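Local coordinates for protein glycine oxidase (Bacillus cereus ATCC 14579, PDB 7CYX) that probably oxidises glycine with molecular oxygen to glyoxylate, hydrogen peroxide and ammonium, using bound FAD, in the pathway to thiamine diphosphate, at residues A[231-236]-A[279-284]; A[249-254]-A[286-291]; A[272-277]-A[305-310]. All blocks are in the same frame, centred on the assembly; numbering follows the deposited sequence.

Contact 1. Residues A[231-236]-A[279-284]; sequences EVVAVR and ESITSI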
loop_
_atom_site.group_PDB
_atom_site.type_symbol
_atom_site.label_atom_id
_atom_site.label_comp_id
_atom_site.label_asym_id
_atom_site.label_seq_id
_atom_site.Cartn_x
_atom_site.Cartn_y
_atom_site.Cartn_z
ATOM N N GLU A 231 14.674 -7.396 -16.329
ATOM C CA GLU A 231 14.170 -8.472 -15.516
ATOM C C GLU A 231 14.603 -8.206 -14.086
ATOM O O GLU A 231 15.744 -7.801 -13.881
ATOM C CB GLU A 231 14.734 -9.827 -15.951
ATOM C CG GLU A 231 14.097 -10.390 -17.200
ATOM C CD GLU A 231 15.041 -11.179 -18.085
ATOM O OE1 GLU A 231 16.079 -10.604 -18.481
ATOM O OE2 GLU A 231 14.739 -12.372 -18.357
ATOM N N VAL A 232 13.678 -8.416 -13.134
ATOM C CA VAL A 232 13.957 -8.197 -11.741
ATOM C C VAL A 232 13.343 -9.313 -10.886
ATOM O O VAL A 232 12.400 -9.993 -11.281
ATOM C CB VAL A 232 13.569 -6.780 -11.278
ATOM C CG1 VAL A 232 12.979 -5.932 -12.389
ATOM C CG2 VAL A 232 12.685 -6.778 -10.047
ATOM N N VAL A 233 13.954 -9.497 -9.708
ATOM C CA VAL A 233 13.635 -10.535 -8.739
ATOM C C VAL A 233 13.276 -9.849 -7.420
ATOM O O VAL A 233 13.800 -8.777 -7.112
ATOM C CB VAL A 233 14.836 -11.479 -8.581
ATOM C CG1 VAL A 233 14.868 -12.150 -7.226
ATOM C CG2 VAL A 233 14.898 -12.504 -9.698
ATOM N N ALA A 234 12.388 -10.476 -6.646
ATOM C CA ALA A 234 11.985 -9.956 -5.335
ATOM C C ALA A 234 12.022 -11.087 -4.311
ATOM O O ALA A 234 11.554 -12.193 -4.581
ATOM C CB ALA A 234 10.593 -9.354 -5.411
ATOM N N VAL A 235 12.568 -10.798 -3.129
ATOM C CA VAL A 235 12.532 -11.742 -2.047
ATOM C C VAL A 235 11.997 -11.043 -0.796
ATOM O O VAL A 235 12.035 -9.829 -0.686
ATOM C CB VAL A 235 13.923 -12.345 -1.815
ATOM C CG1 VAL A 235 14.470 -12.975 -3.085
ATOM C CG2 VAL A 235 14.891 -11.317 -1.257
ATOM N N ARG A 236 11.489 -11.848 0.135
ATOM C CA ARG A 236 11.037 -11.384 1.429
ATOM C C ARG A 236 12.047 -11.862 2.475
ATOM O O ARG A 236 12.681 -12.876 2.278
ATOM C CB ARG A 236 9.649 -11.956 1.725
ATOM C CG ARG A 236 8.590 -11.602 0.690
ATOM C CD ARG A 236 7.640 -10.558 1.228
ATOM N NE ARG A 236 6.805 -9.919 0.215
ATOM C CZ ARG A 236 6.100 -8.809 0.435
ATOM N NH1 ARG A 236 6.143 -8.223 1.624
ATOM N NH2 ARG A 236 5.354 -8.295 -0.525
ATOM N N GLU A 279 18.545 -17.754 -16.878
ATOM C CA GLU A 279 19.916 -17.235 -16.857
ATOM C C GLU A 279 19.938 -15.858 -16.183
ATOM O O GLU A 279 20.851 -15.566 -15.432
ATOM C CB GLU A 279 20.459 -17.180 -18.289
ATOM C CG GLU A 279 21.760 -16.406 -18.477
ATOM C CD GLU A 279 22.412 -16.614 -19.849
ATOM O OE1 GLU A 279 23.506 -17.223 -19.885
ATOM O OE2 GLU A 279 21.837 -16.176 -20.895
ATOM N N SER A 280 18.943 -15.018 -16.496
ATOM C CA SER A 280 18.782 -13.702 -15.896
ATOM C C SER A 280 18.527 -13.855 -14.395
ATOM O O SER A 280 19.151 -13.170 -13.585
ATOM C CB SER A 280 17.664 -12.946 -16.545
ATOM O OG SER A 280 17.999 -12.583 -17.871
ATOM N N ILE A 281 17.624 -14.780 -14.027
ATOM C CA ILE A 281 17.321 -15.015 -12.617
ATOM C C ILE A 281 18.620 -15.388 -11.884
ATOM O O ILE A 281 18.878 -14.880 -10.796
ATOM C CB ILE A 281 16.242 -16.095 -12.410
ATOM C CG1 ILE A 281 14.823 -15.552 -12.591
ATOM C CG2 ILE A 281 16.401 -16.744 -11.056
ATOM C CD1 ILE A 281 13.732 -16.606 -12.467
ATOM N N THR A 282 19.394 -16.307 -12.481
ATOM C CA THR A 282 20.623 -16.880 -11.900
ATOM C C THR A 282 21.723 -15.819 -11.827
ATOM O O THR A 282 22.473 -15.744 -10.860
ATOM C CB THR A 282 21.206 -18.007 -12.766
ATOM O OG1 THR A 282 20.202 -18.979 -13.022
ATOM C CG2 THR A 282 22.403 -18.670 -12.122
ATOM N N SER A 283 21.866 -15.078 -12.922
ATOM C CA SER A 283 22.847 -14.033 -13.022
ATOM C C SER A 283 22.569 -12.956 -11.957
ATOM O O SER A 283 23.484 -12.510 -11.242
ATOM C CB SER A 283 22.865 -13.492 -14.423
ATOM O OG SER A 283 23.853 -12.492 -14.571
ATOM N N ILE A 284 21.294 -12.589 -11.794
ATOM C CA ILE A 284 20.921 -11.507 -10.890
ATOM C C ILE A 284 21.185 -11.920 -9.449
ATOM O O ILE A 284 21.724 -11.134 -8.660
ATOM C CB ILE A 284 19.453 -11.106 -11.047
ATOM C CG1 ILE A 284 19.237 -10.313 -12.332
ATOM C CG2 ILE A 284 18.981 -10.355 -9.810
ATOM C CD1 ILE A 284 17.771 -10.155 -12.700
#

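Contact 2. Residues A[249-254]-A[286-291]; sequences ERFYIT and ERAYTI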
loop_
_atom_site.group_PDB
_atom_site.type_symbol
_atom_site.label_atom_id
_atom_site.label_comp_id
_atom_site.label_asym_id
_atom_site.label_seq_id
_atom_site.Cartn_x
_atom_site.Cartn_y
_atom_site.Cartn_z
ATOM N N GLU A 249 27.015 0.077 -10.187
ATOM C CA GLU A 249 27.112 0.147 -11.664
ATOM C C GLU A 249 25.778 -0.255 -12.294
ATOM O O GLU A 249 25.780 -1.207 -13.100
ATOM C CB GLU A 249 28.199 -0.815 -12.138
ATOM C CG GLU A 249 29.594 -0.250 -12.112
ATOM C CD GLU A 249 30.443 -0.805 -13.234
ATOM O OE1 GLU A 249 30.614 -0.102 -14.239
ATOM O OE2 GLU A 249 30.899 -1.945 -13.111
ATOM N N ARG A 250 24.700 0.399 -11.859
ATOM C CA ARG A 250 23.277 0.225 -12.275
ATOM C C ARG A 250 22.579 -0.922 -11.532
ATOM O O ARG A 250 21.374 -0.830 -11.366
ATOM C CB ARG A 250 23.041 0.269 -13.790
ATOM C CG ARG A 250 23.515 1.543 -14.468
ATOM C CD ARG A 250 23.711 1.329 -15.953
ATOM N NE ARG A 250 23.457 2.501 -16.773
ATOM C CZ ARG A 250 22.939 2.460 -17.992
ATOM N NH1 ARG A 250 22.583 1.304 -18.516
ATOM N NH2 ARG A 250 22.758 3.571 -18.680
ATOM N N PHE A 251 23.307 -1.940 -11.085
ATOM C CA PHE A 251 22.678 -3.060 -10.350
ATOM C C PHE A 251 22.241 -2.563 -8.973
ATOM O O PHE A 251 22.962 -1.808 -8.334
ATOM C CB PHE A 251 23.646 -4.230 -10.255
ATOM C CG PHE A 251 23.058 -5.499 -9.702
ATOM C CD1 PHE A 251 22.405 -6.391 -10.522
ATOM C CD2 PHE A 251 23.178 -5.811 -8.366
ATOM C CE1 PHE A 251 21.873 -7.560 -10.017
ATOM C CE2 PHE A 251 22.649 -6.980 -7.863
ATOM C CZ PHE A 251 21.995 -7.851 -8.689
ATOM N N TYR A 252 21.076 -2.999 -8.519
ATOM C CA TYR A 252 20.615 -2.480 -7.218
ATOM C C TYR A 252 19.886 -3.533 -6.404
ATOM O O TYR A 252 19.313 -4.458 -6.936
ATOM C CB TYR A 252 19.627 -1.342 -7.445
ATOM C CG TYR A 252 18.485 -1.724 -8.341
ATOM C CD1 TYR A 252 17.398 -2.409 -7.845
ATOM C CD2 TYR A 252 18.510 -1.435 -9.687
ATOM C CE1 TYR A 252 16.353 -2.784 -8.660
ATOM C CE2 TYR A 252 17.471 -1.797 -10.518
ATOM C CZ TYR A 252 16.390 -2.476 -10.003
ATOM O OH TYR A 252 15.362 -2.838 -10.808
ATOM N N ILE A 253 19.968 -3.338 -5.099
ATOM C CA ILE A 253 19.223 -4.124 -4.092
ATOM C C ILE A 253 18.457 -3.054 -3.335
ATOM O O ILE A 253 19.077 -2.131 -2.866
ATOM C CB ILE A 253 20.150 -4.910 -3.161
ATOM C CG1 ILE A 253 21.128 -5.784 -3.938
ATOM C CG2 ILE A 253 19.329 -5.722 -2.185
ATOM C CD1 ILE A 253 21.838 -6.792 -3.090
ATOM N N THR A 254 17.145 -3.147 -3.289
ATOM C CA THR A 254 16.433 -2.080 -2.575
ATOM C C THR A 254 15.405 -2.666 -1.630
ATOM O O THR A 254 14.723 -3.589 -2.019
ATOM C CB THR A 254 15.612 -1.225 -3.533
ATOM O OG1 THR A 254 16.569 -0.522 -4.304
ATOM C CG2 THR A 254 14.747 -0.211 -2.828
ATOM N N GLU A 286 23.146 -14.352 -8.259
ATOM C CA GLU A 286 24.536 -14.638 -7.928
ATOM C C GLU A 286 25.269 -13.315 -7.651
ATOM O O GLU A 286 26.174 -13.253 -6.792
ATOM C CB GLU A 286 25.219 -15.432 -9.045
ATOM C CG GLU A 286 24.751 -16.879 -9.150
ATOM C CD GLU A 286 25.381 -17.884 -8.193
ATOM O OE1 GLU A 286 26.187 -17.475 -7.307
ATOM O OE2 GLU A 286 25.057 -19.089 -8.329
ATOM N N ARG A 287 24.908 -12.271 -8.406
ATOM C CA ARG A 287 25.524 -10.975 -8.235
ATOM C C ARG A 287 25.095 -10.426 -6.868
ATOM O O ARG A 287 25.902 -9.798 -6.164
ATOM C CB ARG A 287 25.177 -10.031 -9.386
ATOM C CG ARG A 287 26.049 -8.781 -9.426
ATOM C CD ARG A 287 25.848 -7.967 -10.695
ATOM N NE ARG A 287 26.550 -6.683 -10.719
ATOM C CZ ARG A 287 26.454 -5.809 -11.714
ATOM N NH1 ARG A 287 25.728 -6.104 -12.782
ATOM N NH2 ARG A 287 27.057 -4.636 -11.626
ATOM N N ALA A 288 23.845 -10.705 -6.468
ATOM C CA ALA A 288 23.312 -10.148 -5.227
ATOM C C ALA A 288 23.990 -10.798 -4.022
ATOM O O ALA A 288 24.125 -10.154 -2.972
ATOM C CB ALA A 288 21.825 -10.318 -5.151
ATOM N N TYR A 289 24.399 -12.063 -4.182
ATOM C CA TYR A 289 24.990 -12.834 -3.117
ATOM C C TYR A 289 26.356 -12.229 -2.746
ATOM O O TYR A 289 26.716 -12.236 -1.579
ATOM C CB TYR A 289 25.118 -14.319 -3.486
ATOM C CG TYR A 289 23.854 -15.099 -3.771
ATOM C CD1 TYR A 289 22.608 -14.686 -3.319
ATOM C CD2 TYR A 289 23.915 -16.309 -4.454
ATOM C CE1 TYR A 289 21.461 -15.424 -3.566
ATOM C CE2 TYR A 289 22.781 -17.068 -4.696
ATOM C CZ TYR A 289 21.541 -16.621 -4.261
ATOM O OH TYR A 289 20.402 -17.348 -4.503
ATOM N N THR A 290 27.100 -11.712 -3.730
ATOM C CA THR A 290 28.422 -11.129 -3.477
ATOM C C THR A 290 28.315 -9.800 -2.697
ATOM O O THR A 290 29.295 -9.369 -2.101
ATOM C CB THR A 290 29.212 -10.855 -4.764
ATOM O OG1 THR A 290 28.622 -9.694 -5.335
ATOM C CG2 THR A 290 29.221 -11.983 -5.776
ATOM N N ILE A 291 27.150 -9.136 -2.753
ATOM C CA ILE A 291 26.898 -7.860 -2.076
ATOM C C ILE A 291 26.306 -8.127 -0.685
ATOM O O ILE A 291 26.599 -7.388 0.274
ATOM C CB ILE A 291 25.961 -6.955 -2.901
ATOM C CG1 ILE A 291 26.675 -6.259 -4.060
ATOM C CG2 ILE A 291 25.274 -5.921 -2.019
ATOM C CD1 ILE A 291 27.074 -7.151 -5.194
#

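Contact 3. Residues A[272-277]-A[305-310]; sequences FNKTVQ and AGLRPQ. With FAD (flavin-adenine dinucleotide), chain C.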
loop_
_atom_site.group_PDB
_atom_site.type_symbol
_atom_site.label_atom_id
_atom_site.label_comp_id
_atom_site.label_asym_id
_atom_site.label_seq_id
_atom_site.Cartn_x
_atom_site.Cartn_y
_atom_site.Cartn_z
ATOM N N PHE A 272 9.698 -6.395 -26.777
ATOM C CA PHE A 272 8.503 -6.215 -25.931
ATOM C C PHE A 272 8.245 -7.462 -25.068
ATOM O O PHE A 272 7.272 -7.513 -24.304
ATOM C CB PHE A 272 7.278 -5.895 -26.798
ATOM C CG PHE A 272 7.357 -4.585 -27.541
ATOM C CD1 PHE A 272 7.930 -4.513 -28.800
ATOM C CD2 PHE A 272 6.877 -3.412 -26.970
ATOM C CE1 PHE A 272 8.011 -3.301 -29.476
ATOM C CE2 PHE A 272 6.953 -2.206 -27.648
ATOM C CZ PHE A 272 7.520 -2.150 -28.903
ATOM N N ASN A 273 9.132 -8.454 -25.154
ATOM C CA ASN A 273 8.987 -9.719 -24.437
ATOM C C ASN A 273 9.022 -9.546 -22.906
ATOM O O ASN A 273 10.020 -9.087 -22.361
ATOM C CB ASN A 273 10.086 -10.694 -24.835
ATOM C CG ASN A 273 9.676 -12.105 -24.518
ATOM O OD1 ASN A 273 8.914 -12.703 -25.266
ATOM N ND2 ASN A 273 10.109 -12.604 -23.381
ATOM N N LYS A 274 7.957 -9.981 -22.213
ATOM C CA LYS A 274 7.828 -9.812 -20.757
ATOM C C LYS A 274 8.065 -11.122 -19.971
ATOM O O LYS A 274 7.789 -11.144 -18.792
ATOM C CB LYS A 274 6.438 -9.304 -20.377
ATOM C CG LYS A 274 5.890 -8.101 -21.148
ATOM C CD LYS A 274 5.930 -6.751 -20.435
ATOM C CE LYS A 274 5.343 -6.736 -19.037
ATOM N NZ LYS A 274 3.995 -6.122 -19.001
ATOM N N THR A 275 8.536 -12.209 -20.607
ATOM C CA THR A 275 8.992 -13.434 -19.907
ATOM C C THR A 275 10.359 -13.193 -19.257
ATOM O O THR A 275 11.104 -12.359 -19.707
ATOM C CB THR A 275 9.161 -14.641 -20.852
ATOM O OG1 THR A 275 10.206 -14.397 -21.813
ATOM C CG2 THR A 275 7.897 -15.014 -21.604
ATOM N N VAL A 276 10.723 -14.040 -18.295
ATOM C CA VAL A 276 11.961 -13.970 -17.577
ATOM C C VAL A 276 12.745 -15.251 -17.873
ATOM O O VAL A 276 12.266 -16.346 -17.611
ATOM C CB VAL A 276 11.700 -13.811 -16.061
ATOM C CG1 VAL A 276 12.979 -13.823 -15.238
ATOM C CG2 VAL A 276 10.874 -12.568 -15.746
ATOM N N GLN A 277 13.968 -15.093 -18.378
ATOM C CA GLN A 277 14.832 -16.224 -18.692
ATOM C C GLN A 277 15.516 -16.678 -17.415
ATOM O O GLN A 277 15.896 -15.857 -16.589
ATOM C CB GLN A 277 15.861 -15.861 -19.761
ATOM C CG GLN A 277 15.289 -15.904 -21.160
ATOM C CD GLN A 277 14.066 -15.040 -21.291
ATOM O OE1 GLN A 277 14.161 -13.820 -21.367
ATOM N NE2 GLN A 277 12.904 -15.675 -21.345
ATOM N N ALA A 305 9.394 -8.829 -15.579
ATOM C CA ALA A 305 10.095 -8.106 -16.650
ATOM C C ALA A 305 9.320 -6.836 -16.980
ATOM O O ALA A 305 8.118 -6.909 -17.095
ATOM C CB ALA A 305 10.199 -8.994 -17.855
ATOM N N GLY A 306 10.032 -5.726 -17.123
ATOM C CA GLY A 306 9.488 -4.410 -17.469
ATOM C C GLY A 306 10.208 -3.800 -18.656
ATOM O O GLY A 306 11.358 -4.140 -18.928
ATOM N N LEU A 307 9.524 -2.896 -19.364
ATOM C CA LEU A 307 9.978 -2.372 -20.663
ATOM C C LEU A 307 10.278 -0.872 -20.543
ATOM O O LEU A 307 9.374 -0.034 -20.710
ATOM C CB LEU A 307 8.894 -2.634 -21.719
ATOM C CG LEU A 307 8.464 -4.098 -21.841
ATOM C CD1 LEU A 307 7.499 -4.283 -23.003
ATOM C CD2 LEU A 307 9.664 -5.020 -22.001
ATOM N N ARG A 308 11.554 -0.553 -20.264
ATOM C CA ARG A 308 12.010 0.812 -20.192
ATOM C C ARG A 308 11.841 1.481 -21.548
ATOM O O ARG A 308 12.384 1.015 -22.556
ATOM C CB ARG A 308 13.496 0.913 -19.849
ATOM C CG ARG A 308 13.935 0.157 -18.606
ATOM C CD ARG A 308 15.445 0.166 -18.550
ATOM N NE ARG A 308 15.990 -0.599 -17.457
ATOM C CZ ARG A 308 16.338 -1.865 -17.552
ATOM N NH1 ARG A 308 15.915 -2.573 -18.588
ATOM N NH2 ARG A 308 17.131 -2.396 -16.632
ATOM N N PRO A 309 11.166 2.647 -21.591
ATOM C CA PRO A 309 10.981 3.380 -22.843
ATOM C C PRO A 309 12.186 4.260 -23.220
ATOM O O PRO A 309 12.216 5.437 -22.892
ATOM C CB PRO A 309 9.750 4.238 -22.538
ATOM C CG PRO A 309 9.875 4.537 -21.075
ATOM C CD PRO A 309 10.534 3.317 -20.445
ATOM N N GLN A 310 13.147 3.681 -23.945
ATOM C CA GLN A 310 14.256 4.430 -24.508
ATOM C C GLN A 310 13.721 5.415 -25.558
ATOM O O GLN A 310 12.728 5.167 -26.238
ATOM C CB GLN A 310 15.318 3.503 -25.094
ATOM C CG GLN A 310 16.550 4.223 -25.657
ATOM C CD GLN A 310 17.124 5.277 -24.735
ATOM O OE1 GLN A 310 16.542 6.338 -24.523
ATOM N NE2 GLN A 310 18.291 4.988 -24.192
HETATM P PA FAD C . 4.656 3.082 -19.133
HETATM O O1A FAD C . 4.549 2.892 -17.672
HETATM O O2A FAD C . 5.076 1.888 -19.944
HETATM O O5B FAD C . 3.287 3.694 -19.606
HETATM C C5B FAD C . 2.935 3.650 -20.950
HETATM C C4B FAD C . 1.485 3.249 -20.943
HETATM O O4B FAD C . 0.921 3.631 -22.183
HETATM C C3B FAD C . 1.300 1.752 -20.827
HETATM O O3B FAD C . 0.468 1.514 -19.670
HETATM C C2B FAD C . 0.596 1.316 -22.110
HETATM O O2B FAD C . -0.490 0.421 -21.835
HETATM C C1B FAD C . 0.013 2.607 -22.601
HETATM N N9A FAD C . -0.174 2.715 -24.045
HETATM C C8A FAD C . 0.794 2.582 -24.974
HETATM N N7A FAD C . 0.284 2.762 -26.207
HETATM C C5A FAD C . -1.015 3.064 -26.059
HETATM C C6A FAD C . -2.108 3.375 -26.977
HETATM N N6A FAD C . -1.837 3.384 -28.300
HETATM N N1A FAD C . -3.344 3.591 -26.454
HETATM C C2A FAD C . -3.549 3.535 -25.132
HETATM N N3A FAD C . -2.584 3.250 -24.226
HETATM C C4A FAD C . -1.320 3.027 -24.634
HETATM N N1 FAD C . 12.818 4.781 -13.144
HETATM C C2 FAD C . 13.289 5.500 -12.076
HETATM O O2 FAD C . 13.049 6.731 -12.107
HETATM N N3 FAD C . 13.962 4.929 -11.047
HETATM C C4 FAD C . 14.155 3.592 -11.019
HETATM O O4 FAD C . 14.733 3.000 -10.069
HETATM C C4X FAD C . 13.686 2.773 -12.165
HETATM N N5 FAD C . 13.888 1.452 -12.222
HETATM C C5X FAD C . 13.430 0.727 -13.262
HETATM C C6 FAD C . 13.629 -0.643 -13.270
HETATM C C7 FAD C . 13.176 -1.402 -14.335
HETATM C C7M FAD C . 13.406 -2.902 -14.361
HETATM C C8 FAD C . 12.463 -0.770 -15.440
HETATM C C8M FAD C . 11.937 -1.585 -16.614
HETATM C C9 FAD C . 12.265 0.573 -15.424
HETATM C C9A FAD C . 12.711 1.359 -14.386
HETATM N N10 FAD C . 12.475 2.741 -14.363
HETATM C C10 FAD C . 12.982 3.462 -13.258
HETATM C "C1'" FAD C . 11.862 3.481 -15.475
HETATM C "C2'" FAD C . 10.394 3.764 -15.439
HETATM O "O2'" FAD C . 9.708 2.506 -15.311
HETATM C "C3'" FAD C . 10.030 4.434 -16.752
HETATM O "O3'" FAD C . 11.035 5.400 -17.182
HETATM C "C4'" FAD C . 8.602 4.974 -16.602
HETATM O "O4'" FAD C . 7.741 3.958 -16.060
HETATM C "C5'" FAD C . 7.987 5.366 -17.918
HETATM O "O5'" FAD C . 6.615 5.615 -17.675
HETATM P P FAD C . 5.621 5.788 -18.908
HETATM O O1P FAD C . 6.241 6.626 -19.965
HETATM O O2P FAD C . 4.271 6.129 -18.335
HETATM O O3P FAD C . 5.704 4.272 -19.484
#

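Contact 1. Residues A[231-236]-A[279-284]
Ser-280 and Glu-231 make the polar link here: Ser-280 OG donates to Glu-231 OE1 over 2.8 Å, arriving from above the carboxylate plane, 46° out of it. Ser-280 CB points to the strand, and OG, anti to its own carbonyl carbon (chi1 -69°), continues to the carboxylate. Next to this bond Ile-284 CD1 rests against the backbone, 3.3 Å from Glu-231 O; the apolar pairs follow, Ile-284 CG2 4.5 Å from Val-233 CB and Val-233 CG2 4.2 Å from Ile-281 CG1. Alternation along the strand thus turns Glu-231 and Val-233 to the helix, while Val-232 between them points to the opposite face, where it touches the FAD. This is a helix laid across one face of the large mixed sheet of a DAO-family oxidoreductase, with the flavin on the other; the segment axes cross at -59° and come within 8.6 Å. Farther out, the buried Glu-231 carboxylate is held by several donors. OE1 also takes a hydrogen bond from Thr-266 and a salt bridge from Lys-268, both on strand 260-269, and OE2 accepts from the backbone N of Gln-277, the N-cap residue of the helix.

Contact 2. Residues A[249-254]-A[286-291]
Phe-251 and Ile-253 rise from strand 251-254 toward helix 286-291, whose axis passes 9.7 Å away at a crossing angle of -66°, with the CA atoms of Ile-253 and Ala-288 7.4 Å apart. The main event is Arg-287 lying over Phe-251. The arginine chain is extended from CG to NE, and its CD sits over one face of the ring, 3.9 Å from the Phe-251 ring centroid and 14° off the normal, a CH-pi contact displaced toward the rim. Beyond CD the guanidinium runs past the ring toward the backbone of the strand, so that Phe-251 CB lies over the centre of its flat face, 3.5 Å from Arg-287 CZ. The two side chains slide past each other in opposite directions with their planes 15° apart, nearly parallel. At the far end of the ring, Phe-251 CZ comes within 4.3 Å of Ala-288 CB. Ile-253 continues the apolar seam: its CD1 meets Ala-288 CB at 4.1 Å and Ile-291 CG2 at 3.7 Å. Near the exposed margin, Glu-249 OE2 stands 4.9 Å from Arg-287 NH2, too far for a salt bridge, though the opposite charges may still attract; Arg-287 NE has a weak hydrogen bond to Gln-248. The contact packs the C-terminal half of helix 278-291 on the large sheet, where Ile-263 of strand 260-269 joins Phe-251 and Ala-288 on one flank and Ile-246 of strand 246-248 joins Ile-253 and Ile-291 on the other.

Contact 3. Residues A[272-277]-A[305-310]
Ala-305 opens the strand segment by pressing its CB against the loop, 3.4 Å from Lys-274 O and 4.2 Å from Val-276 CG2. Its carbonyl is approached too, since the bent chain of Lys-274 brings CE to 3.4 Å from Ala-305 O; the ammonium beyond forms a salt bridge with Glu-41. Gly-306 has no side chain, and its backbone C is 3.5 Å from the FAD methyl C8M, on the opposite side of the strand from the loop. Leu-307 turns back to the loop. CG stands anti to its carbonyl carbon (chi1 -55°) and chi2 is extended (-174°), which leaves CD1 3.5 Å from Phe-272 O and 3.9 Å from Lys-274 CD; the leucine crosses both side chains at about a right angle. Arg-308 swings to the flavin: CG lies 3.3 Å from FAD C8M, and one face of the guanidinium looks onto ring atom C8, while NH1 and NH2 bind the backbone oxygens of Val-228 and Thr-266. Pro-309, the centre of an inverse gamma turn, lays its CG 3.8 Å from FAD C5'. The strand therefore separates loop from cofactor, its residues lining the dimethylbenzene end of the isoalloxazine and the ribityl chain. It forms an outermost strand of the large sheet within the chain, paired with strand 225-236, and the loop covering it links strand 260-269 to helix 278-291.

From the N terminus, strand 225-236 comes first, then 251-256 and 260-269, the loop 272-277, helix 278-291 and strand 299-311. Contact 1 closes a span of 42 residues when the start of the helix returns to 231-236. Contact 2 opens inside that span but closes later on the same helix, and contact 3 opens inside both and closes last, so all three cross and none nests. Contacts 1 and 2 set successive parts of the helix on one sheet, touching where Ile-284 O meets Phe-251 CZ. Contact 3 fastens the preceding loop to strand 299-311, neighbour of 225-236; Ile-281 against Val-276 joins it to contact 1.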